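Local coordinates for glutathione S-transferase (Pseudomonas protegens, PDB 4IKH), which binds two glutathione molecules and probably acts as a glutathione transferase, at residues T12-A17 with T56-T61; G33-I38 with T188-R193; F138-G143 with I196-A201. All blocks are in the same frame, centred on the assembly; numbering follows the deposited sequence.

How the contacts relate
Contact 2 is the buried one, near the centre of the chain, where helix 31-43 of the thioredoxin-like domain meets helix 183-196 of the helical domain. Its centre lies about 22 Å from that of contact 1 and about 17 Å from that of contact 3, and those two are only partly buried. Contact 1 joins two loops beside the sheet through a salt bridge and a tryptophan edge. Contact 3 joins the C-terminal part of helix 111-140 and what follows it to a loop through aromatic rings and a side-chain amide hydrogen bond to a backbone carbonyl. Contact 2 uses helix 183-196 and contact 3 the loop directly after it; Trp191 packs on Tyr199. All three hold glutathione-pocket residues.

Contact 1: T12-A17 with T56-T61; sequences TQKWPA and TQDQMT. With GSH (glutathione), chain B.
Lys14 and Asp58 form a salt bridge across the two loops. Lys14 NZ lies 3.1 Å from Asp58 OD1, and the hydrogen bond within this pair is weak. The two side chains cross at about a right angle. Lys14 has CG anti to the backbone N (chi1 -169°), and its chain bends only at the last torsion, which turns NZ. On the way to Asp58 the chain passes Thr61, with Lys14 CE 4.1 Å from Thr61 CG2. Trp15 meets the same aspartate with the six-membered end of its indole. Its CZ2 touches Asp58 CB at 3.9 Å, and Asp58 O lies at the ring edge, near its plane. The indole and carboxylate planes are 79° apart. Lys14 CG covers one face of the indole, over its centre. The aliphatic base of the lysine thus lies on the indole while its ammonium group meets Asp58.

Asp58 belongs to a type I beta turn from Gln57 to Met60, closed by Met60 N to Gln57 O. This loop follows strand 47-51 of the thioredoxin-like domain and leads into helix 62-65. Thr61 is the N-cap of that helix, and its OG1 accepts a weak hydrogen bond from Phe64 N. Thr61 OG1 also donates to Asp58 O at 3.0 Å.

The carboxylate has further partners. Thr56 OG1 donates to Asp58 OD1 at 2.6 Å, from above the carboxylate plane, and Ser53 N bonds Asp58 OD2. These bonds should favour a charged aspartate. Trp15 NE1 bonds weakly to Arg51 O. Next to Asp58, Gln59 leaves the backbone away from segment 12-17. Its NE2 donates to O32 of glutathione at 2.9 Å, nearly straight at 171°.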
loop_
_atom_site.group_PDB
_atom_site.type_symbol
_atom_site.label_atom_id
_atom_site.label_comp_id
_atom_site.label_asym_id
_atom_site.label_seq_id
_atom_site.Cartn_x
_atom_site.Cartn_y
_atom_site.Cartn_z
ATOM N N THR A 12 0.863 -24.970 10.169
ATOM C CA THR A 12 1.441 -26.220 9.672
ATOM C C THR A 12 0.574 -27.438 9.983
ATOM O O THR A 12 0.903 -28.560 9.593
ATOM C CB THR A 12 2.859 -26.465 10.238
ATOM O OG1 THR A 12 2.806 -26.556 11.668
ATOM C CG2 THR A 12 3.794 -25.345 9.836
ATOM N N GLN A 13 -0.529 -27.223 10.690
ATOM C CA GLN A 13 -1.468 -28.303 10.948
ATOM C C GLN A 13 -2.313 -28.560 9.703
ATOM O O GLN A 13 -2.836 -29.660 9.509
ATOM C CB GLN A 13 -2.360 -27.972 12.149
ATOM C CG GLN A 13 -3.305 -29.100 12.557
ATOM C CD GLN A 13 -4.092 -28.783 13.816
ATOM O OE1 GLN A 13 -3.653 -27.992 14.652
ATOM N NE2 GLN A 13 -5.262 -29.400 13.956
ATOM N N LYS A 14 -2.442 -27.540 8.858
ATOM C CA LYS A 14 -3.162 -27.679 7.598
ATOM C C LYS A 14 -2.180 -27.778 6.428
ATOM O O LYS A 14 -2.445 -28.474 5.444
ATOM C CB LYS A 14 -4.122 -26.506 7.387
ATOM C CG LYS A 14 -5.094 -26.720 6.239
ATOM C CD LYS A 14 -6.082 -25.575 6.110
ATOM C CE LYS A 14 -7.416 -26.059 5.548
ATOM N NZ LYS A 14 -7.295 -26.809 4.261
ATOM N N TRP A 15 -1.050 -27.084 6.539
ATOM C CA TRP A 15 -0.025 -27.121 5.501
ATOM C C TRP A 15 1.333 -27.530 6.072
ATOM O O TRP A 15 2.197 -26.680 6.308
ATOM C CB TRP A 15 0.067 -25.765 4.794
ATOM C CG TRP A 15 -1.197 -25.392 4.057
ATOM C CD1 TRP A 15 -1.624 -25.888 2.857
ATOM C CD2 TRP A 15 -2.197 -24.450 4.478
ATOM N NE1 TRP A 15 -2.823 -25.312 2.505
ATOM C CE2 TRP A 15 -3.198 -24.427 3.485
ATOM C CE3 TRP A 15 -2.345 -23.626 5.599
ATOM C CZ2 TRP A 15 -4.328 -23.612 3.579
ATOM C CZ3 TRP A 15 -3.469 -22.818 5.690
ATOM C CH2 TRP A 15 -4.443 -22.817 4.687
ATOM N N PRO A 16 1.525 -28.843 6.291
ATOM C CA PRO A 16 2.765 -29.370 6.873
ATOM C C PRO A 16 3.919 -29.237 5.888
ATOM O O PRO A 16 3.726 -29.457 4.688
ATOM C CB PRO A 16 2.446 -30.853 7.113
ATOM C CG PRO A 16 0.951 -30.973 6.995
ATOM C CD PRO A 16 0.554 -29.914 6.017
ATOM N N ALA A 17 5.099 -28.881 6.388
ATOM C CA ALA A 17 6.245 -28.630 5.520
ATOM C C ALA A 17 7.009 -29.899 5.145
ATOM O O ALA A 17 7.632 -30.539 5.997
ATOM C CB ALA A 17 7.178 -27.613 6.160
ATOM N N THR A 56 -12.853 -23.820 -0.875
ATOM C CA THR A 56 -13.086 -24.507 0.388
ATOM C C THR A 56 -12.933 -23.536 1.558
ATOM O O THR A 56 -12.954 -23.944 2.721
ATOM C CB THR A 56 -12.108 -25.680 0.567
ATOM O OG1 THR A 56 -10.814 -25.179 0.918
ATOM C CG2 THR A 56 -11.995 -26.474 -0.724
ATOM N N GLN A 57 -12.781 -22.253 1.229
ATOM C CA GLN A 57 -12.624 -21.189 2.221
ATOM C C GLN A 57 -11.431 -21.403 3.153
ATOM O O GLN A 57 -11.526 -21.144 4.352
ATOM C CB GLN A 57 -13.909 -21.003 3.035
ATOM C CG GLN A 57 -15.018 -20.281 2.292
ATOM C CD GLN A 57 -15.579 -19.112 3.085
ATOM O OE1 GLN A 57 -16.039 -19.274 4.217
ATOM N NE2 GLN A 57 -15.533 -17.921 2.494
ATOM N N ASP A 58 -10.310 -21.857 2.595
ATOM C CA ASP A 58 -9.109 -22.130 3.381
ATOM C C ASP A 58 -8.511 -20.877 4.021
ATOM O O ASP A 58 -7.732 -20.968 4.971
ATOM C CB ASP A 58 -8.042 -22.814 2.521
ATOM C CG ASP A 58 -8.356 -24.267 2.245
ATOM O OD1 ASP A 58 -9.249 -24.824 2.916
ATOM O OD2 ASP A 58 -7.701 -24.853 1.357
ATOM N N GLN A 59 -8.871 -19.709 3.497
ATOM C CA GLN A 59 -8.315 -18.459 4.001
ATOM C C GLN A 59 -9.064 -17.957 5.236
ATOM O O GLN A 59 -8.695 -16.931 5.814
ATOM C CB GLN A 59 -8.293 -17.384 2.906
ATOM C CG GLN A 59 -9.617 -16.650 2.689
ATOM C CD GLN A 59 -10.541 -17.365 1.724
ATOM O OE1 GLN A 59 -10.499 -18.589 1.594
ATOM N NE2 GLN A 59 -11.379 -16.600 1.036
HETATM N N MSE A 60 -10.101 -18.691 5.642
HETATM C CA MSE A 60 -10.921 -18.311 6.789
HETATM C C MSE A 60 -10.652 -19.206 7.998
HETATM O O MSE A 60 -11.091 -18.909 9.107
HETATM C CB MSE A 60 -12.406 -18.355 6.421
HETATM C CG MSE A 60 -12.779 -17.436 5.264
HETATM SE SE MSE A 60 -12.565 -15.547 5.726
HETATM C CE MSE A 60 -12.767 -14.787 3.934
ATOM N N THR A 61 -9.922 -20.295 7.772
ATOM C CA THR A 61 -9.569 -21.234 8.835
ATOM C C THR A 61 -8.665 -20.558 9.864
ATOM O O THR A 61 -7.863 -19.689 9.511
ATOM C CB THR A 61 -8.855 -22.481 8.270
ATOM O OG1 THR A 61 -7.587 -22.107 7.710
ATOM C CG2 THR A 61 -9.711 -23.150 7.195
HETATM N N1 GSH B . -2.931 -5.834 0.272
HETATM C CA1 GSH B . -2.942 -7.254 0.216
HETATM C C1 GSH B . -1.644 -7.770 -0.336
HETATM O O11 GSH B . -1.011 -7.084 -1.188
HETATM O O12 GSH B . -1.168 -8.892 0.039
HETATM C CB1 GSH B . -4.051 -7.710 -0.673
HETATM C CG1 GSH B . -4.080 -9.239 -0.651
HETATM C CD1 GSH B . -5.310 -9.763 -1.352
HETATM O OE1 GSH B . -6.159 -9.002 -1.763
HETATM N N2 GSH B . -5.472 -11.200 -1.545
HETATM C CA2 GSH B . -6.634 -11.702 -2.205
HETATM C C2 GSH B . -7.294 -12.639 -1.210
HETATM O O2 GSH B . -6.578 -13.338 -0.485
HETATM C CB2 GSH B . -6.259 -12.475 -3.433
HETATM S SG2 GSH B . -5.362 -11.481 -4.609
HETATM N N3 GSH B . -8.736 -12.735 -1.087
HETATM C CA3 GSH B . -9.307 -13.659 -0.128
HETATM C C3 GSH B . -10.460 -13.015 0.563
HETATM O O31 GSH B . -10.568 -11.759 0.577
HETATM O O32 GSH B . -11.320 -13.736 1.133
#

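Contact 2: G33-I38 with T188-R193; sequences GVKVSI and TFPWIR. With GSH (glutathione), chain D.
Val34 and Pro190 lie side by side, pointing opposite ways. Val34 CG2 presses on Pro190 CB at 3.4 Å, a close approach for two carbons. That methyl sits between the backbone N and the carbonyl carbon, with CG1 beside the N (chi1 -55°). Ile38, one turn further along, adds a looser touch of CD1 on Pro190 CG at 4.4 Å. The proline ring is therefore met by two branched side chains from the same helix.

Lys35 reaches out beside this patch with a chain extended beyond CG. It crosses Trp191 obliquely. Lys35 CE arrives at the indole edge, near its plane, 3.8 Å from Trp191 CD1. The charged end is held elsewhere: Lys35 NZ bonds Asn32 OD1, Gln124 OE1 and Ser92 OG. Asn32 OD1 also accepts from Trp191 NE1, so one carbonyl oxygen positions both the lysine and the indole. The benzo end of the indole lies against glutathione, with Trp191 CZ2 3.3 Å from O31 and CH2 3.5 Å from CB2 of the ligand. Trp191 thus lines a glutathione pocket, and Lys35 touches another bound glutathione.

The short helix segments run at 135° to each other, with axes 9.2 Å apart. Helix 183-196 is kinked at Pro190 and Trp191: neither N makes the regular bond to the preceding turn, and the proline has no N-H to offer. The contact joins the thioredoxin-like domain to the all-helical one. Helix 211-220 packs beside both segments through Phe220, which touches Ile38 and Pro190, while helix 111-140 adds Met125 against Lys35 and Phe132 against Trp191.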
loop_
_atom_site.group_PDB
_atom_site.type_symbol
_atom_site.label_atom_id
_atom_site.label_comp_id
_atom_site.label_asym_id
_atom_site.label_seq_id
_atom_site.Cartn_x
_atom_site.Cartn_y
_atom_site.Cartn_z
ATOM N N GLY A 33 -0.705 -12.887 -5.207
ATOM C CA GLY A 33 0.057 -14.084 -4.904
ATOM C C GLY A 33 1.269 -14.272 -5.803
ATOM O O GLY A 33 2.376 -14.551 -5.328
ATOM N N VAL A 34 1.073 -14.117 -7.108
ATOM C CA VAL A 34 2.182 -14.313 -8.034
ATOM C C VAL A 34 3.295 -13.287 -7.822
ATOM O O VAL A 34 4.420 -13.510 -8.260
ATOM C CB VAL A 34 1.734 -14.346 -9.515
ATOM C CG1 VAL A 34 0.659 -15.404 -9.724
ATOM C CG2 VAL A 34 1.235 -12.987 -9.963
ATOM N N LYS A 35 2.996 -12.175 -7.145
ATOM C CA LYS A 35 4.037 -11.201 -6.819
ATOM C C LYS A 35 5.165 -11.896 -6.067
ATOM O O LYS A 35 6.350 -11.702 -6.364
ATOM C CB LYS A 35 3.490 -10.073 -5.933
ATOM C CG LYS A 35 2.534 -9.062 -6.588
ATOM C CD LYS A 35 2.131 -8.017 -5.497
ATOM C CE LYS A 35 1.047 -7.054 -5.952
ATOM N NZ LYS A 35 0.510 -6.271 -4.782
ATOM N N VAL A 36 4.775 -12.709 -5.085
ATOM C CA VAL A 36 5.715 -13.345 -4.169
ATOM C C VAL A 36 6.384 -14.595 -4.761
ATOM O O VAL A 36 7.579 -14.814 -4.556
ATOM C CB VAL A 36 5.019 -13.680 -2.831
ATOM C CG1 VAL A 36 5.941 -14.463 -1.920
ATOM C CG2 VAL A 36 4.561 -12.393 -2.146
ATOM N N SER A 37 5.626 -15.406 -5.497
ATOM C CA SER A 37 6.203 -16.585 -6.149
ATOM C C SER A 37 7.158 -16.167 -7.252
ATOM O O SER A 37 8.207 -16.783 -7.436
ATOM C CB SER A 37 5.120 -17.520 -6.696
ATOM O OG SER A 37 4.169 -16.814 -7.467
ATOM N N ILE A 38 6.802 -15.116 -7.984
ATOM C CA ILE A 38 7.722 -14.553 -8.968
ATOM C C ILE A 38 8.983 -14.045 -8.280
ATOM O O ILE A 38 10.090 -14.312 -8.739
ATOM C CB ILE A 38 7.069 -13.424 -9.780
ATOM C CG1 ILE A 38 6.136 -14.013 -10.836
ATOM C CG2 ILE A 38 8.122 -12.538 -10.429
ATOM C CD1 ILE A 38 5.430 -12.974 -11.663
ATOM N N THR A 188 3.839 -4.601 -9.816
ATOM C CA THR A 188 2.919 -3.888 -10.700
ATOM C C THR A 188 2.372 -4.737 -11.852
ATOM O O THR A 188 1.159 -4.814 -12.042
ATOM C CB THR A 188 3.567 -2.583 -11.223
ATOM O OG1 THR A 188 3.987 -1.782 -10.106
ATOM C CG2 THR A 188 2.585 -1.787 -12.070
ATOM N N PHE A 189 3.252 -5.366 -12.628
ATOM C CA PHE A 189 2.797 -6.055 -13.842
ATOM C C PHE A 189 1.871 -7.289 -13.710
ATOM O O PHE A 189 1.064 -7.530 -14.603
ATOM C CB PHE A 189 3.965 -6.245 -14.827
ATOM C CG PHE A 189 4.543 -4.938 -15.266
ATOM C CD1 PHE A 189 3.892 -4.186 -16.232
ATOM C CD2 PHE A 189 5.668 -4.409 -14.647
ATOM C CE1 PHE A 189 4.374 -2.953 -16.603
ATOM C CE2 PHE A 189 6.150 -3.180 -15.008
ATOM C CZ PHE A 189 5.501 -2.450 -15.991
ATOM N N PRO A 190 1.955 -8.054 -12.602
ATOM C CA PRO A 190 0.953 -9.119 -12.456
ATOM C C PRO A 190 -0.470 -8.569 -12.398
ATOM O O PRO A 190 -1.410 -9.262 -12.806
ATOM C CB PRO A 190 1.308 -9.735 -11.103
ATOM C CG PRO A 190 2.770 -9.533 -10.993
ATOM C CD PRO A 190 3.006 -8.164 -11.575
ATOM N N TRP A 191 -0.628 -7.345 -11.896
ATOM C CA TRP A 191 -1.952 -6.720 -11.843
ATOM C C TRP A 191 -2.422 -6.210 -13.207
ATOM O O TRP A 191 -3.599 -6.325 -13.546
ATOM C CB TRP A 191 -1.977 -5.585 -10.824
ATOM C CG TRP A 191 -2.513 -6.023 -9.478
ATOM C CD1 TRP A 191 -1.799 -6.225 -8.328
ATOM C CD2 TRP A 191 -3.876 -6.332 -9.165
ATOM N NE1 TRP A 191 -2.642 -6.630 -7.314
ATOM C CE2 TRP A 191 -3.920 -6.701 -7.802
ATOM C CE3 TRP A 191 -5.065 -6.328 -9.902
ATOM C CZ2 TRP A 191 -5.107 -7.065 -7.165
ATOM C CZ3 TRP A 191 -6.240 -6.686 -9.270
ATOM C CH2 TRP A 191 -6.254 -7.046 -7.910
ATOM N N ILE A 192 -1.506 -5.632 -13.983
ATOM C CA ILE A 192 -1.852 -5.175 -15.324
ATOM C C ILE A 192 -2.229 -6.378 -16.168
ATOM O O ILE A 192 -3.236 -6.354 -16.883
ATOM C CB ILE A 192 -0.716 -4.363 -15.950
ATOM C CG1 ILE A 192 -0.443 -3.137 -15.069
ATOM C CG2 ILE A 192 -1.089 -3.915 -17.358
ATOM C CD1 ILE A 192 0.901 -2.530 -15.299
ATOM N N ARG A 193 -1.453 -7.450 -16.042
ATOM C CA ARG A 193 -1.782 -8.719 -16.691
ATOM C C ARG A 193 -3.179 -9.215 -16.313
ATOM O O ARG A 193 -3.952 -9.655 -17.155
ATOM C CB ARG A 193 -0.749 -9.777 -16.299
ATOM C CG ARG A 193 -1.057 -11.178 -16.808
ATOM C CD ARG A 193 0.067 -12.135 -16.446
ATOM N NE ARG A 193 -0.190 -13.491 -16.924
ATOM C CZ ARG A 193 -0.839 -14.416 -16.226
ATOM N NH1 ARG A 193 -1.309 -14.137 -15.021
ATOM N NH2 ARG A 193 -1.021 -15.623 -16.735
HETATM N N1 GSH D . -14.162 -11.144 -2.064
HETATM C CA1 GSH D . -13.504 -9.943 -1.706
HETATM C C1 GSH D . -14.017 -8.800 -2.524
HETATM O O11 GSH D . -15.142 -8.882 -3.104
HETATM O O12 GSH D . -13.327 -7.741 -2.638
HETATM C CB1 GSH D . -12.042 -10.114 -1.948
HETATM C CG1 GSH D . -11.752 -10.457 -3.414
HETATM C CD1 GSH D . -10.287 -10.135 -3.610
HETATM O OE1 GSH D . -9.530 -10.332 -2.680
HETATM N N2 GSH D . -9.782 -9.571 -4.868
HETATM C CA2 GSH D . -8.385 -9.265 -4.995
HETATM C C2 GSH D . -8.170 -7.770 -4.793
HETATM O O2 GSH D . -9.006 -6.958 -5.227
HETATM C CB2 GSH D . -7.890 -9.656 -6.351
HETATM S SG2 GSH D . -7.980 -11.409 -6.581
HETATM N N3 GSH D . -7.001 -7.240 -4.098
HETATM C CA3 GSH D . -6.869 -5.789 -3.950
HETATM C C3 GSH D . -5.450 -5.359 -3.709
HETATM O O31 GSH D . -4.481 -6.081 -4.042
HETATM O O32 GSH D . -5.208 -4.256 -3.169
#

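Contact 3: F138-G143 with I196-A201; sequences FNKFAG and IGFYEA
Tyr199 O accepts a hydrogen bond from Asn139 ND2 at 3.0 Å. The donor stands nearly along the C=O axis (168°), and the oxygen lies in the amide plane of Asn139. The bond is not straight at the hydrogen, with an N-H...O angle of 145°. The acceptor belongs to a type I beta turn from Gly197 to Glu200, closed by Glu200 N to Gly197 O. Helix 183-196 gives way to this turn at Gly197.

Lys140 runs across the same turn. Its CE comes over one face of the Phe198 ring, offset toward the rim, 4.1 Å from CE1. The two side chains cross at about a right angle. Lys140 CE also lies 3.5 Å from Phe198 O. At the tip, Lys140 NZ makes a long salt bridge of 3.9 Å to Glu200 OE1.

Phe141 meets two rings of the turn. Its CZ touches Phe198 CE2 at 4.0 Å, and that atom lies at the Phe141 edge. Its CE2 lies 4.0 Å from Tyr199 CE1, with the two ring planes 88° apart. Lys140 CG rests on one face of Phe141, offset toward the rim. Tyr199 lines the glutathione pocket and packs on Trp191.

Within the helical domain, the contact joins the C-terminal part of helix 111-140 and the residues that follow it to the loop after helix 183-196. The one hydrogen bond across the contact fixes Asn139 ND2 against the turn, and the rings add apolar contact beside it. The long ion pair, with Glu200 exposed to solvent, probably adds little directional hold.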
loop_
_atom_site.group_PDB
_atom_site.type_symbol
_atom_site.label_atom_id
_atom_site.label_comp_id
_atom_site.label_asym_id
_atom_site.label_seq_id
_atom_site.Cartn_x
_atom_site.Cartn_y
_atom_site.Cartn_z
ATOM N N PHE A 138 -16.832 -5.183 -10.422
ATOM C CA PHE A 138 -17.920 -4.627 -11.226
ATOM C C PHE A 138 -18.000 -5.094 -12.684
ATOM O O PHE A 138 -18.963 -4.766 -13.378
ATOM C CB PHE A 138 -17.915 -3.097 -11.147
ATOM C CG PHE A 138 -18.326 -2.574 -9.804
ATOM C CD1 PHE A 138 -19.642 -2.705 -9.371
ATOM C CD2 PHE A 138 -17.400 -1.982 -8.958
ATOM C CE1 PHE A 138 -20.029 -2.241 -8.117
ATOM C CE2 PHE A 138 -17.781 -1.513 -7.707
ATOM C CZ PHE A 138 -19.100 -1.640 -7.288
ATOM N N ASN A 139 -17.016 -5.866 -13.140
ATOM C CA ASN A 139 -16.996 -6.332 -14.527
ATOM C C ASN A 139 -16.960 -7.856 -14.662
ATOM O O ASN A 139 -17.349 -8.408 -15.690
ATOM C CB ASN A 139 -15.804 -5.720 -15.278
ATOM C CG ASN A 139 -15.908 -5.896 -16.781
ATOM O OD1 ASN A 139 -16.806 -5.342 -17.413
ATOM N ND2 ASN A 139 -14.979 -6.657 -17.366
ATOM N N LYS A 140 -16.497 -8.535 -13.619
ATOM C CA LYS A 140 -16.260 -9.973 -13.693
ATOM C C LYS A 140 -17.077 -10.735 -12.644
ATOM O O LYS A 140 -17.482 -11.879 -12.867
ATOM C CB LYS A 140 -14.758 -10.249 -13.524
ATOM C CG LYS A 140 -14.345 -11.712 -13.545
ATOM C CD LYS A 140 -14.632 -12.356 -14.883
ATOM C CE LYS A 140 -14.068 -13.766 -14.948
ATOM N NZ LYS A 140 -14.105 -14.300 -16.348
ATOM N N PHE A 141 -17.337 -10.089 -11.511
ATOM C CA PHE A 141 -17.986 -10.761 -10.391
ATOM C C PHE A 141 -19.384 -10.214 -10.117
ATOM O O PHE A 141 -20.028 -9.668 -11.016
ATOM C CB PHE A 141 -17.103 -10.677 -9.146
ATOM C CG PHE A 141 -15.724 -11.231 -9.356
ATOM C CD1 PHE A 141 -15.547 -12.487 -9.919
ATOM C CD2 PHE A 141 -14.602 -10.486 -9.021
ATOM C CE1 PHE A 141 -14.274 -12.998 -10.128
ATOM C CE2 PHE A 141 -13.328 -10.990 -9.230
ATOM C CZ PHE A 141 -13.164 -12.247 -9.783
ATOM N N ALA A 142 -19.846 -10.363 -8.877
ATOM C CA ALA A 142 -21.239 -10.069 -8.524
ATOM C C ALA A 142 -21.684 -8.669 -8.931
ATOM O O ALA A 142 -22.858 -8.446 -9.237
ATOM C CB ALA A 142 -21.464 -10.279 -7.039
ATOM N N GLY A 143 -20.738 -7.736 -8.942
ATOM C CA GLY A 143 -21.040 -6.354 -9.263
ATOM C C GLY A 143 -21.387 -6.148 -10.722
ATOM O O GLY A 143 -21.921 -5.097 -11.087
ATOM N N ILE A 196 -6.299 -7.164 -17.814
ATOM C CA ILE A 196 -6.598 -7.378 -19.233
ATOM C C ILE A 196 -6.785 -8.850 -19.610
ATOM O O ILE A 196 -7.287 -9.157 -20.693
ATOM C CB ILE A 196 -5.532 -6.726 -20.151
ATOM C CG1 ILE A 196 -4.186 -7.436 -20.038
ATOM C CG2 ILE A 196 -5.366 -5.245 -19.818
ATOM C CD1 ILE A 196 -3.080 -6.716 -20.812
ATOM N N GLY A 197 -6.372 -9.755 -18.729
ATOM C CA GLY A 197 -6.633 -11.169 -18.930
ATOM C C GLY A 197 -7.884 -11.611 -18.182
ATOM O O GLY A 197 -8.999 -11.518 -18.706
ATOM N N PHE A 198 -7.704 -12.074 -16.946
ATOM C CA PHE A 198 -8.797 -12.664 -16.165
ATOM C C PHE A 198 -10.017 -11.745 -16.010
ATOM O O PHE A 198 -11.165 -12.196 -16.092
ATOM C CB PHE A 198 -8.277 -13.085 -14.784
ATOM C CG PHE A 198 -9.255 -13.902 -13.979
ATOM C CD1 PHE A 198 -9.833 -15.047 -14.514
ATOM C CD2 PHE A 198 -9.569 -13.546 -12.674
ATOM C CE1 PHE A 198 -10.723 -15.808 -13.776
ATOM C CE2 PHE A 198 -10.462 -14.304 -11.923
ATOM C CZ PHE A 198 -11.038 -15.437 -12.479
ATOM N N TYR A 199 -9.759 -10.462 -15.777
ATOM C CA TYR A 199 -10.822 -9.481 -15.570
ATOM C C TYR A 199 -11.487 -9.036 -16.875
ATOM O O TYR A 199 -12.546 -8.398 -16.846
ATOM C CB TYR A 199 -10.278 -8.263 -14.828
ATOM C CG TYR A 199 -10.070 -8.474 -13.347
ATOM C CD1 TYR A 199 -10.374 -9.690 -12.745
ATOM C CD2 TYR A 199 -9.590 -7.446 -12.542
ATOM C CE1 TYR A 199 -10.194 -9.880 -11.393
ATOM C CE2 TYR A 199 -9.409 -7.628 -11.181
ATOM C CZ TYR A 199 -9.714 -8.845 -10.611
ATOM O OH TYR A 199 -9.539 -9.031 -9.249
ATOM N N GLU A 200 -10.863 -9.359 -18.008
ATOM C CA GLU A 200 -11.423 -9.051 -19.328
ATOM C C GLU A 200 -11.717 -7.561 -19.547
ATOM O O GLU A 200 -12.654 -7.205 -20.268
ATOM C CB GLU A 200 -12.690 -9.885 -19.579
ATOM C CG GLU A 200 -12.460 -11.396 -19.574
ATOM C CD GLU A 200 -13.742 -12.192 -19.761
ATOM O OE1 GLU A 200 -14.797 -11.778 -19.230
ATOM O OE2 GLU A 200 -13.698 -13.237 -20.445
ATOM N N ALA A 201 -10.901 -6.697 -18.952
ATOM C CA ALA A 201 -11.149 -5.258 -18.983
ATOM C C ALA A 201 -10.190 -4.515 -19.906
ATOM O O ALA A 201 -10.079 -3.283 -19.835
ATOM C CB ALA A 201 -11.063 -4.687 -17.570
#